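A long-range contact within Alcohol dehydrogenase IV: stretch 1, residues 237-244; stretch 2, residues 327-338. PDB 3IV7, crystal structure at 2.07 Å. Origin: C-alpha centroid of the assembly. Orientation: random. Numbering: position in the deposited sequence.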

# COMPACT_ATOMS: atom_id res chain seq x y z
N GLY A 237 8.32 -3.45 -10.78
CA GLY A 237 8.68 -3.60 -12.17
C GLY A 237 8.91 -5.06 -12.54
O GLY A 237 9.00 -5.93 -11.66
N SER A 238 9.07 -5.29 -13.85
CA SER A 238 9.33 -6.63 -14.41
C SER A 238 10.71 -7.12 -14.19
O SER A 238 11.69 -6.50 -14.64
CB SER A 238 9.04 -6.64 -15.90
OG SER A 238 7.68 -6.45 -16.14
N GLY A 239 10.80 -8.28 -13.54
CA GLY A 239 12.06 -8.94 -13.31
C GLY A 239 12.26 -10.02 -14.38
O GLY A 239 11.52 -10.06 -15.37
N LEU A 240 13.25 -10.88 -14.17
CA LEU A 240 13.58 -11.97 -15.13
C LEU A 240 12.36 -12.79 -15.57
O LEU A 240 12.18 -13.05 -16.77
CB LEU A 240 14.63 -12.91 -14.52
CG LEU A 240 15.10 -14.13 -15.35
CD1 LEU A 240 15.74 -13.71 -16.66
CD2 LEU A 240 16.05 -14.99 -14.54
N HIS A 241 11.54 -13.23 -14.61
CA HIS A 241 10.38 -14.07 -14.92
C HIS A 241 9.49 -13.42 -15.93
O HIS A 241 9.12 -14.05 -16.92
CB HIS A 241 9.56 -14.40 -13.68
CG HIS A 241 8.23 -15.01 -13.99
ND1 HIS A 241 8.04 -16.37 -14.06
CD2 HIS A 241 7.03 -14.45 -14.28
CE1 HIS A 241 6.78 -16.62 -14.37
NE2 HIS A 241 6.15 -15.47 -14.51
N HIS A 242 9.15 -12.16 -15.69
CA HIS A 242 8.23 -11.46 -16.57
C HIS A 242 8.83 -11.20 -17.93
O HIS A 242 8.12 -11.24 -18.92
CB HIS A 242 7.73 -10.15 -15.92
CG HIS A 242 6.87 -10.38 -14.73
ND1 HIS A 242 7.38 -10.66 -13.49
CD2 HIS A 242 5.52 -10.45 -14.61
CE1 HIS A 242 6.38 -10.87 -12.64
NE2 HIS A 242 5.24 -10.74 -13.29
N LYS A 243 10.12 -10.92 -17.98
CA LYS A 243 10.78 -10.70 -19.28
C LYS A 243 10.72 -11.99 -20.11
O LYS A 243 10.37 -11.95 -21.28
CB LYS A 243 12.23 -10.26 -19.09
CG LYS A 243 12.44 -8.90 -18.42
CD LYS A 243 11.58 -7.81 -19.03
CE LYS A 243 11.86 -6.45 -18.39
NZ LYS A 243 11.14 -5.37 -19.10
N ILE A 244 11.02 -13.13 -19.49
CA ILE A 244 10.93 -14.43 -20.15
C ILE A 244 9.49 -14.66 -20.66
O ILE A 244 9.27 -14.93 -21.85
CB ILE A 244 11.31 -15.57 -19.21
CG1 ILE A 244 12.81 -15.55 -18.92
CG2 ILE A 244 10.89 -16.90 -19.82
CD1 ILE A 244 13.23 -16.50 -17.82
N GLU A 327 18.79 -9.19 -23.47
CA GLU A 327 19.01 -7.74 -23.37
C GLU A 327 17.89 -7.00 -22.59
O GLU A 327 18.04 -5.84 -22.27
CB GLU A 327 19.17 -7.12 -24.75
CG GLU A 327 17.88 -7.13 -25.58
CD GLU A 327 18.10 -6.66 -27.02
OE1 GLU A 327 19.27 -6.53 -27.44
OE2 GLU A 327 17.08 -6.43 -27.72
N LYS A 328 16.78 -7.68 -22.34
CA LYS A 328 15.67 -7.09 -21.60
C LYS A 328 15.78 -7.35 -20.08
O LYS A 328 15.08 -6.72 -19.29
CB LYS A 328 14.32 -7.63 -22.13
CG LYS A 328 13.94 -7.16 -23.56
N VAL A 329 16.66 -8.26 -19.68
CA VAL A 329 16.78 -8.61 -18.27
C VAL A 329 17.37 -7.44 -17.48
O VAL A 329 18.32 -6.84 -17.93
CB VAL A 329 17.68 -9.84 -18.05
CG1 VAL A 329 17.72 -10.18 -16.57
CG2 VAL A 329 17.18 -11.04 -18.87
N PRO A 330 16.78 -7.11 -16.32
CA PRO A 330 17.35 -6.03 -15.50
C PRO A 330 18.79 -6.27 -15.13
O PRO A 330 19.17 -7.39 -14.80
CB PRO A 330 16.49 -6.06 -14.24
CG PRO A 330 15.16 -6.55 -14.75
CD PRO A 330 15.47 -7.55 -15.80
N ALA A 331 19.59 -5.22 -15.20
CA ALA A 331 20.99 -5.32 -14.81
C ALA A 331 21.12 -5.88 -13.38
O ALA A 331 22.07 -6.60 -13.07
CB ALA A 331 21.66 -3.94 -14.92
N ASN A 332 20.14 -5.58 -12.53
CA ASN A 332 20.22 -5.99 -11.13
C ASN A 332 19.63 -7.38 -10.79
O ASN A 332 19.56 -7.74 -9.63
CB ASN A 332 19.60 -4.91 -10.23
CG ASN A 332 18.08 -4.97 -10.19
OD1 ASN A 332 17.43 -5.29 -11.20
ND2 ASN A 332 17.51 -4.68 -9.02
N ASN A 333 19.28 -8.20 -11.78
CA ASN A 333 18.82 -9.56 -11.46
C ASN A 333 19.83 -10.24 -10.51
O ASN A 333 21.03 -10.12 -10.70
CB ASN A 333 18.66 -10.41 -12.72
CG ASN A 333 18.09 -11.77 -12.41
OD1 ASN A 333 16.93 -11.88 -12.03
ND2 ASN A 333 18.91 -12.80 -12.52
N PRO A 334 19.34 -10.95 -9.48
CA PRO A 334 20.23 -11.54 -8.49
C PRO A 334 21.41 -12.36 -9.06
O PRO A 334 22.54 -12.16 -8.63
CB PRO A 334 19.30 -12.43 -7.69
CG PRO A 334 18.03 -11.69 -7.68
CD PRO A 334 17.97 -10.86 -8.95
N ARG A 335 21.13 -13.32 -9.95
CA ARG A 335 22.16 -14.16 -10.58
C ARG A 335 22.44 -13.61 -11.98
O ARG A 335 21.50 -13.34 -12.72
CB ARG A 335 21.64 -15.60 -10.69
CG ARG A 335 22.64 -16.68 -11.17
CD ARG A 335 22.00 -18.02 -10.97
NE ARG A 335 22.84 -19.14 -11.30
CZ ARG A 335 22.47 -20.41 -11.17
NH1 ARG A 335 21.24 -20.71 -10.74
NH2 ARG A 335 23.32 -21.40 -11.49
N PRO A 336 23.72 -13.40 -12.33
CA PRO A 336 23.97 -12.84 -13.67
C PRO A 336 23.48 -13.78 -14.79
O PRO A 336 23.77 -14.96 -14.76
CB PRO A 336 25.50 -12.69 -13.72
CG PRO A 336 26.03 -13.30 -12.41
CD PRO A 336 24.92 -14.04 -11.77
N VAL A 337 22.74 -13.24 -15.74
CA VAL A 337 22.13 -14.03 -16.75
C VAL A 337 22.99 -14.06 -18.01
O VAL A 337 23.35 -13.02 -18.54
CB VAL A 337 20.77 -13.48 -17.10
CG1 VAL A 337 20.10 -14.35 -18.20
CG2 VAL A 337 19.88 -13.43 -15.84
N THR A 338 23.32 -15.26 -18.45
CA THR A 338 24.09 -15.43 -19.68
C THR A 338 23.25 -16.14 -20.73
O THR A 338 22.13 -16.61 -20.46
CB THR A 338 25.36 -16.26 -19.43
OG1 THR A 338 25.00 -17.56 -18.98
CG2 THR A 338 26.23 -15.58 -18.39
O HOH W 1 15.18 -9.59 -12.76

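Stretch 1 brings the start of a helix, residues 240-244 with Gly239 at the N-cap position, against stretch 2, which forms no regular helix or strand. The backbones come closest where the helix begins: the CA atoms of Leu240 and Val329 lie 5.6 Å apart, and those of Gly239 and Pro330 6.4 Å. Between the modelled atoms of the two stretches no direct hydrogen bond is found, so the 312 Å² of buried surface, summed over both sides, rests on van der Waals packing supplemented by one water bridge.

Glu327 makes no contact, and the interface opens at Lys328. Its CA-to-CB bond points toward stretch 1, and Lys243 answers with its own. The aliphatic parts of the two lysines meet, Lys243 CD lying 4.1 Å from Lys328 CB, while Lys243 CE approaches Lys328 O to 3.4 Å. The latter is a carbon-to-oxygen contact; the Lys243 ammonium nitrogen lies farther from that carbonyl, and the extended chi3 and chi4 (both t) carry it onward. Lys328 is modelled only as far as CG, so nothing can be said of where its charge lies.

Val329 supplies the first apolar pairing. Its CG2 is 3.8 Å from CD1 of Leu240, a separation typical of methyl groups in van der Waals contact. The leucine, with chi1 t and chi2 p, has 83 Å² covered by stretch 2, the largest share of any residue here.

Pro330 then sets its ring against the residues leading into the helix. Its CG is 3.5 Å from Ser238 O and 4.2 Å from Gly239 CA, and its CD is 4.2 Å from Lys243 CG. An ideal CB on Gly239 would lie 5.1 Å from Pro330 CG, so the proline leaves room for a CB at that position; the measurement does not extend to longer side chains.

A type I beta turn runs from Pro330 to Asn333, closed by the hydrogen bond from Asn333 N to Pro330 O at 3.1 Å. Ala331 and Asn332, the central residues, are exposed and do not touch stretch 1, whereas Asn333 points its CA-to-CB bond back toward it. Asn333 OD1 packs 3.5 Å from Leu240 CB and also accepts a hydrogen bond from water 1, at 3.0 Å from the water oxygen. The same water accepts from Leu240 N at 2.7 Å. It thus joins a backbone amide in the first turn of the helix, where amides lack an acceptor from a preceding turn, to the side-chain carbonyl of Asn333. The nitrogen of that side-chain amide is held within stretch 2: Asn333 ND2 donates to Arg335 O at 2.7 Å, with an N-H...O angle of 142°.

Pro334, Arg335 and Pro336 make no contact with stretch 1. Val337 returns to it, placing CG2 4.2 Å from Leu240 CD1, so that one leucine methyl meets both valines. Thr338, at the N-cap position of the next helix, lies beyond the contact.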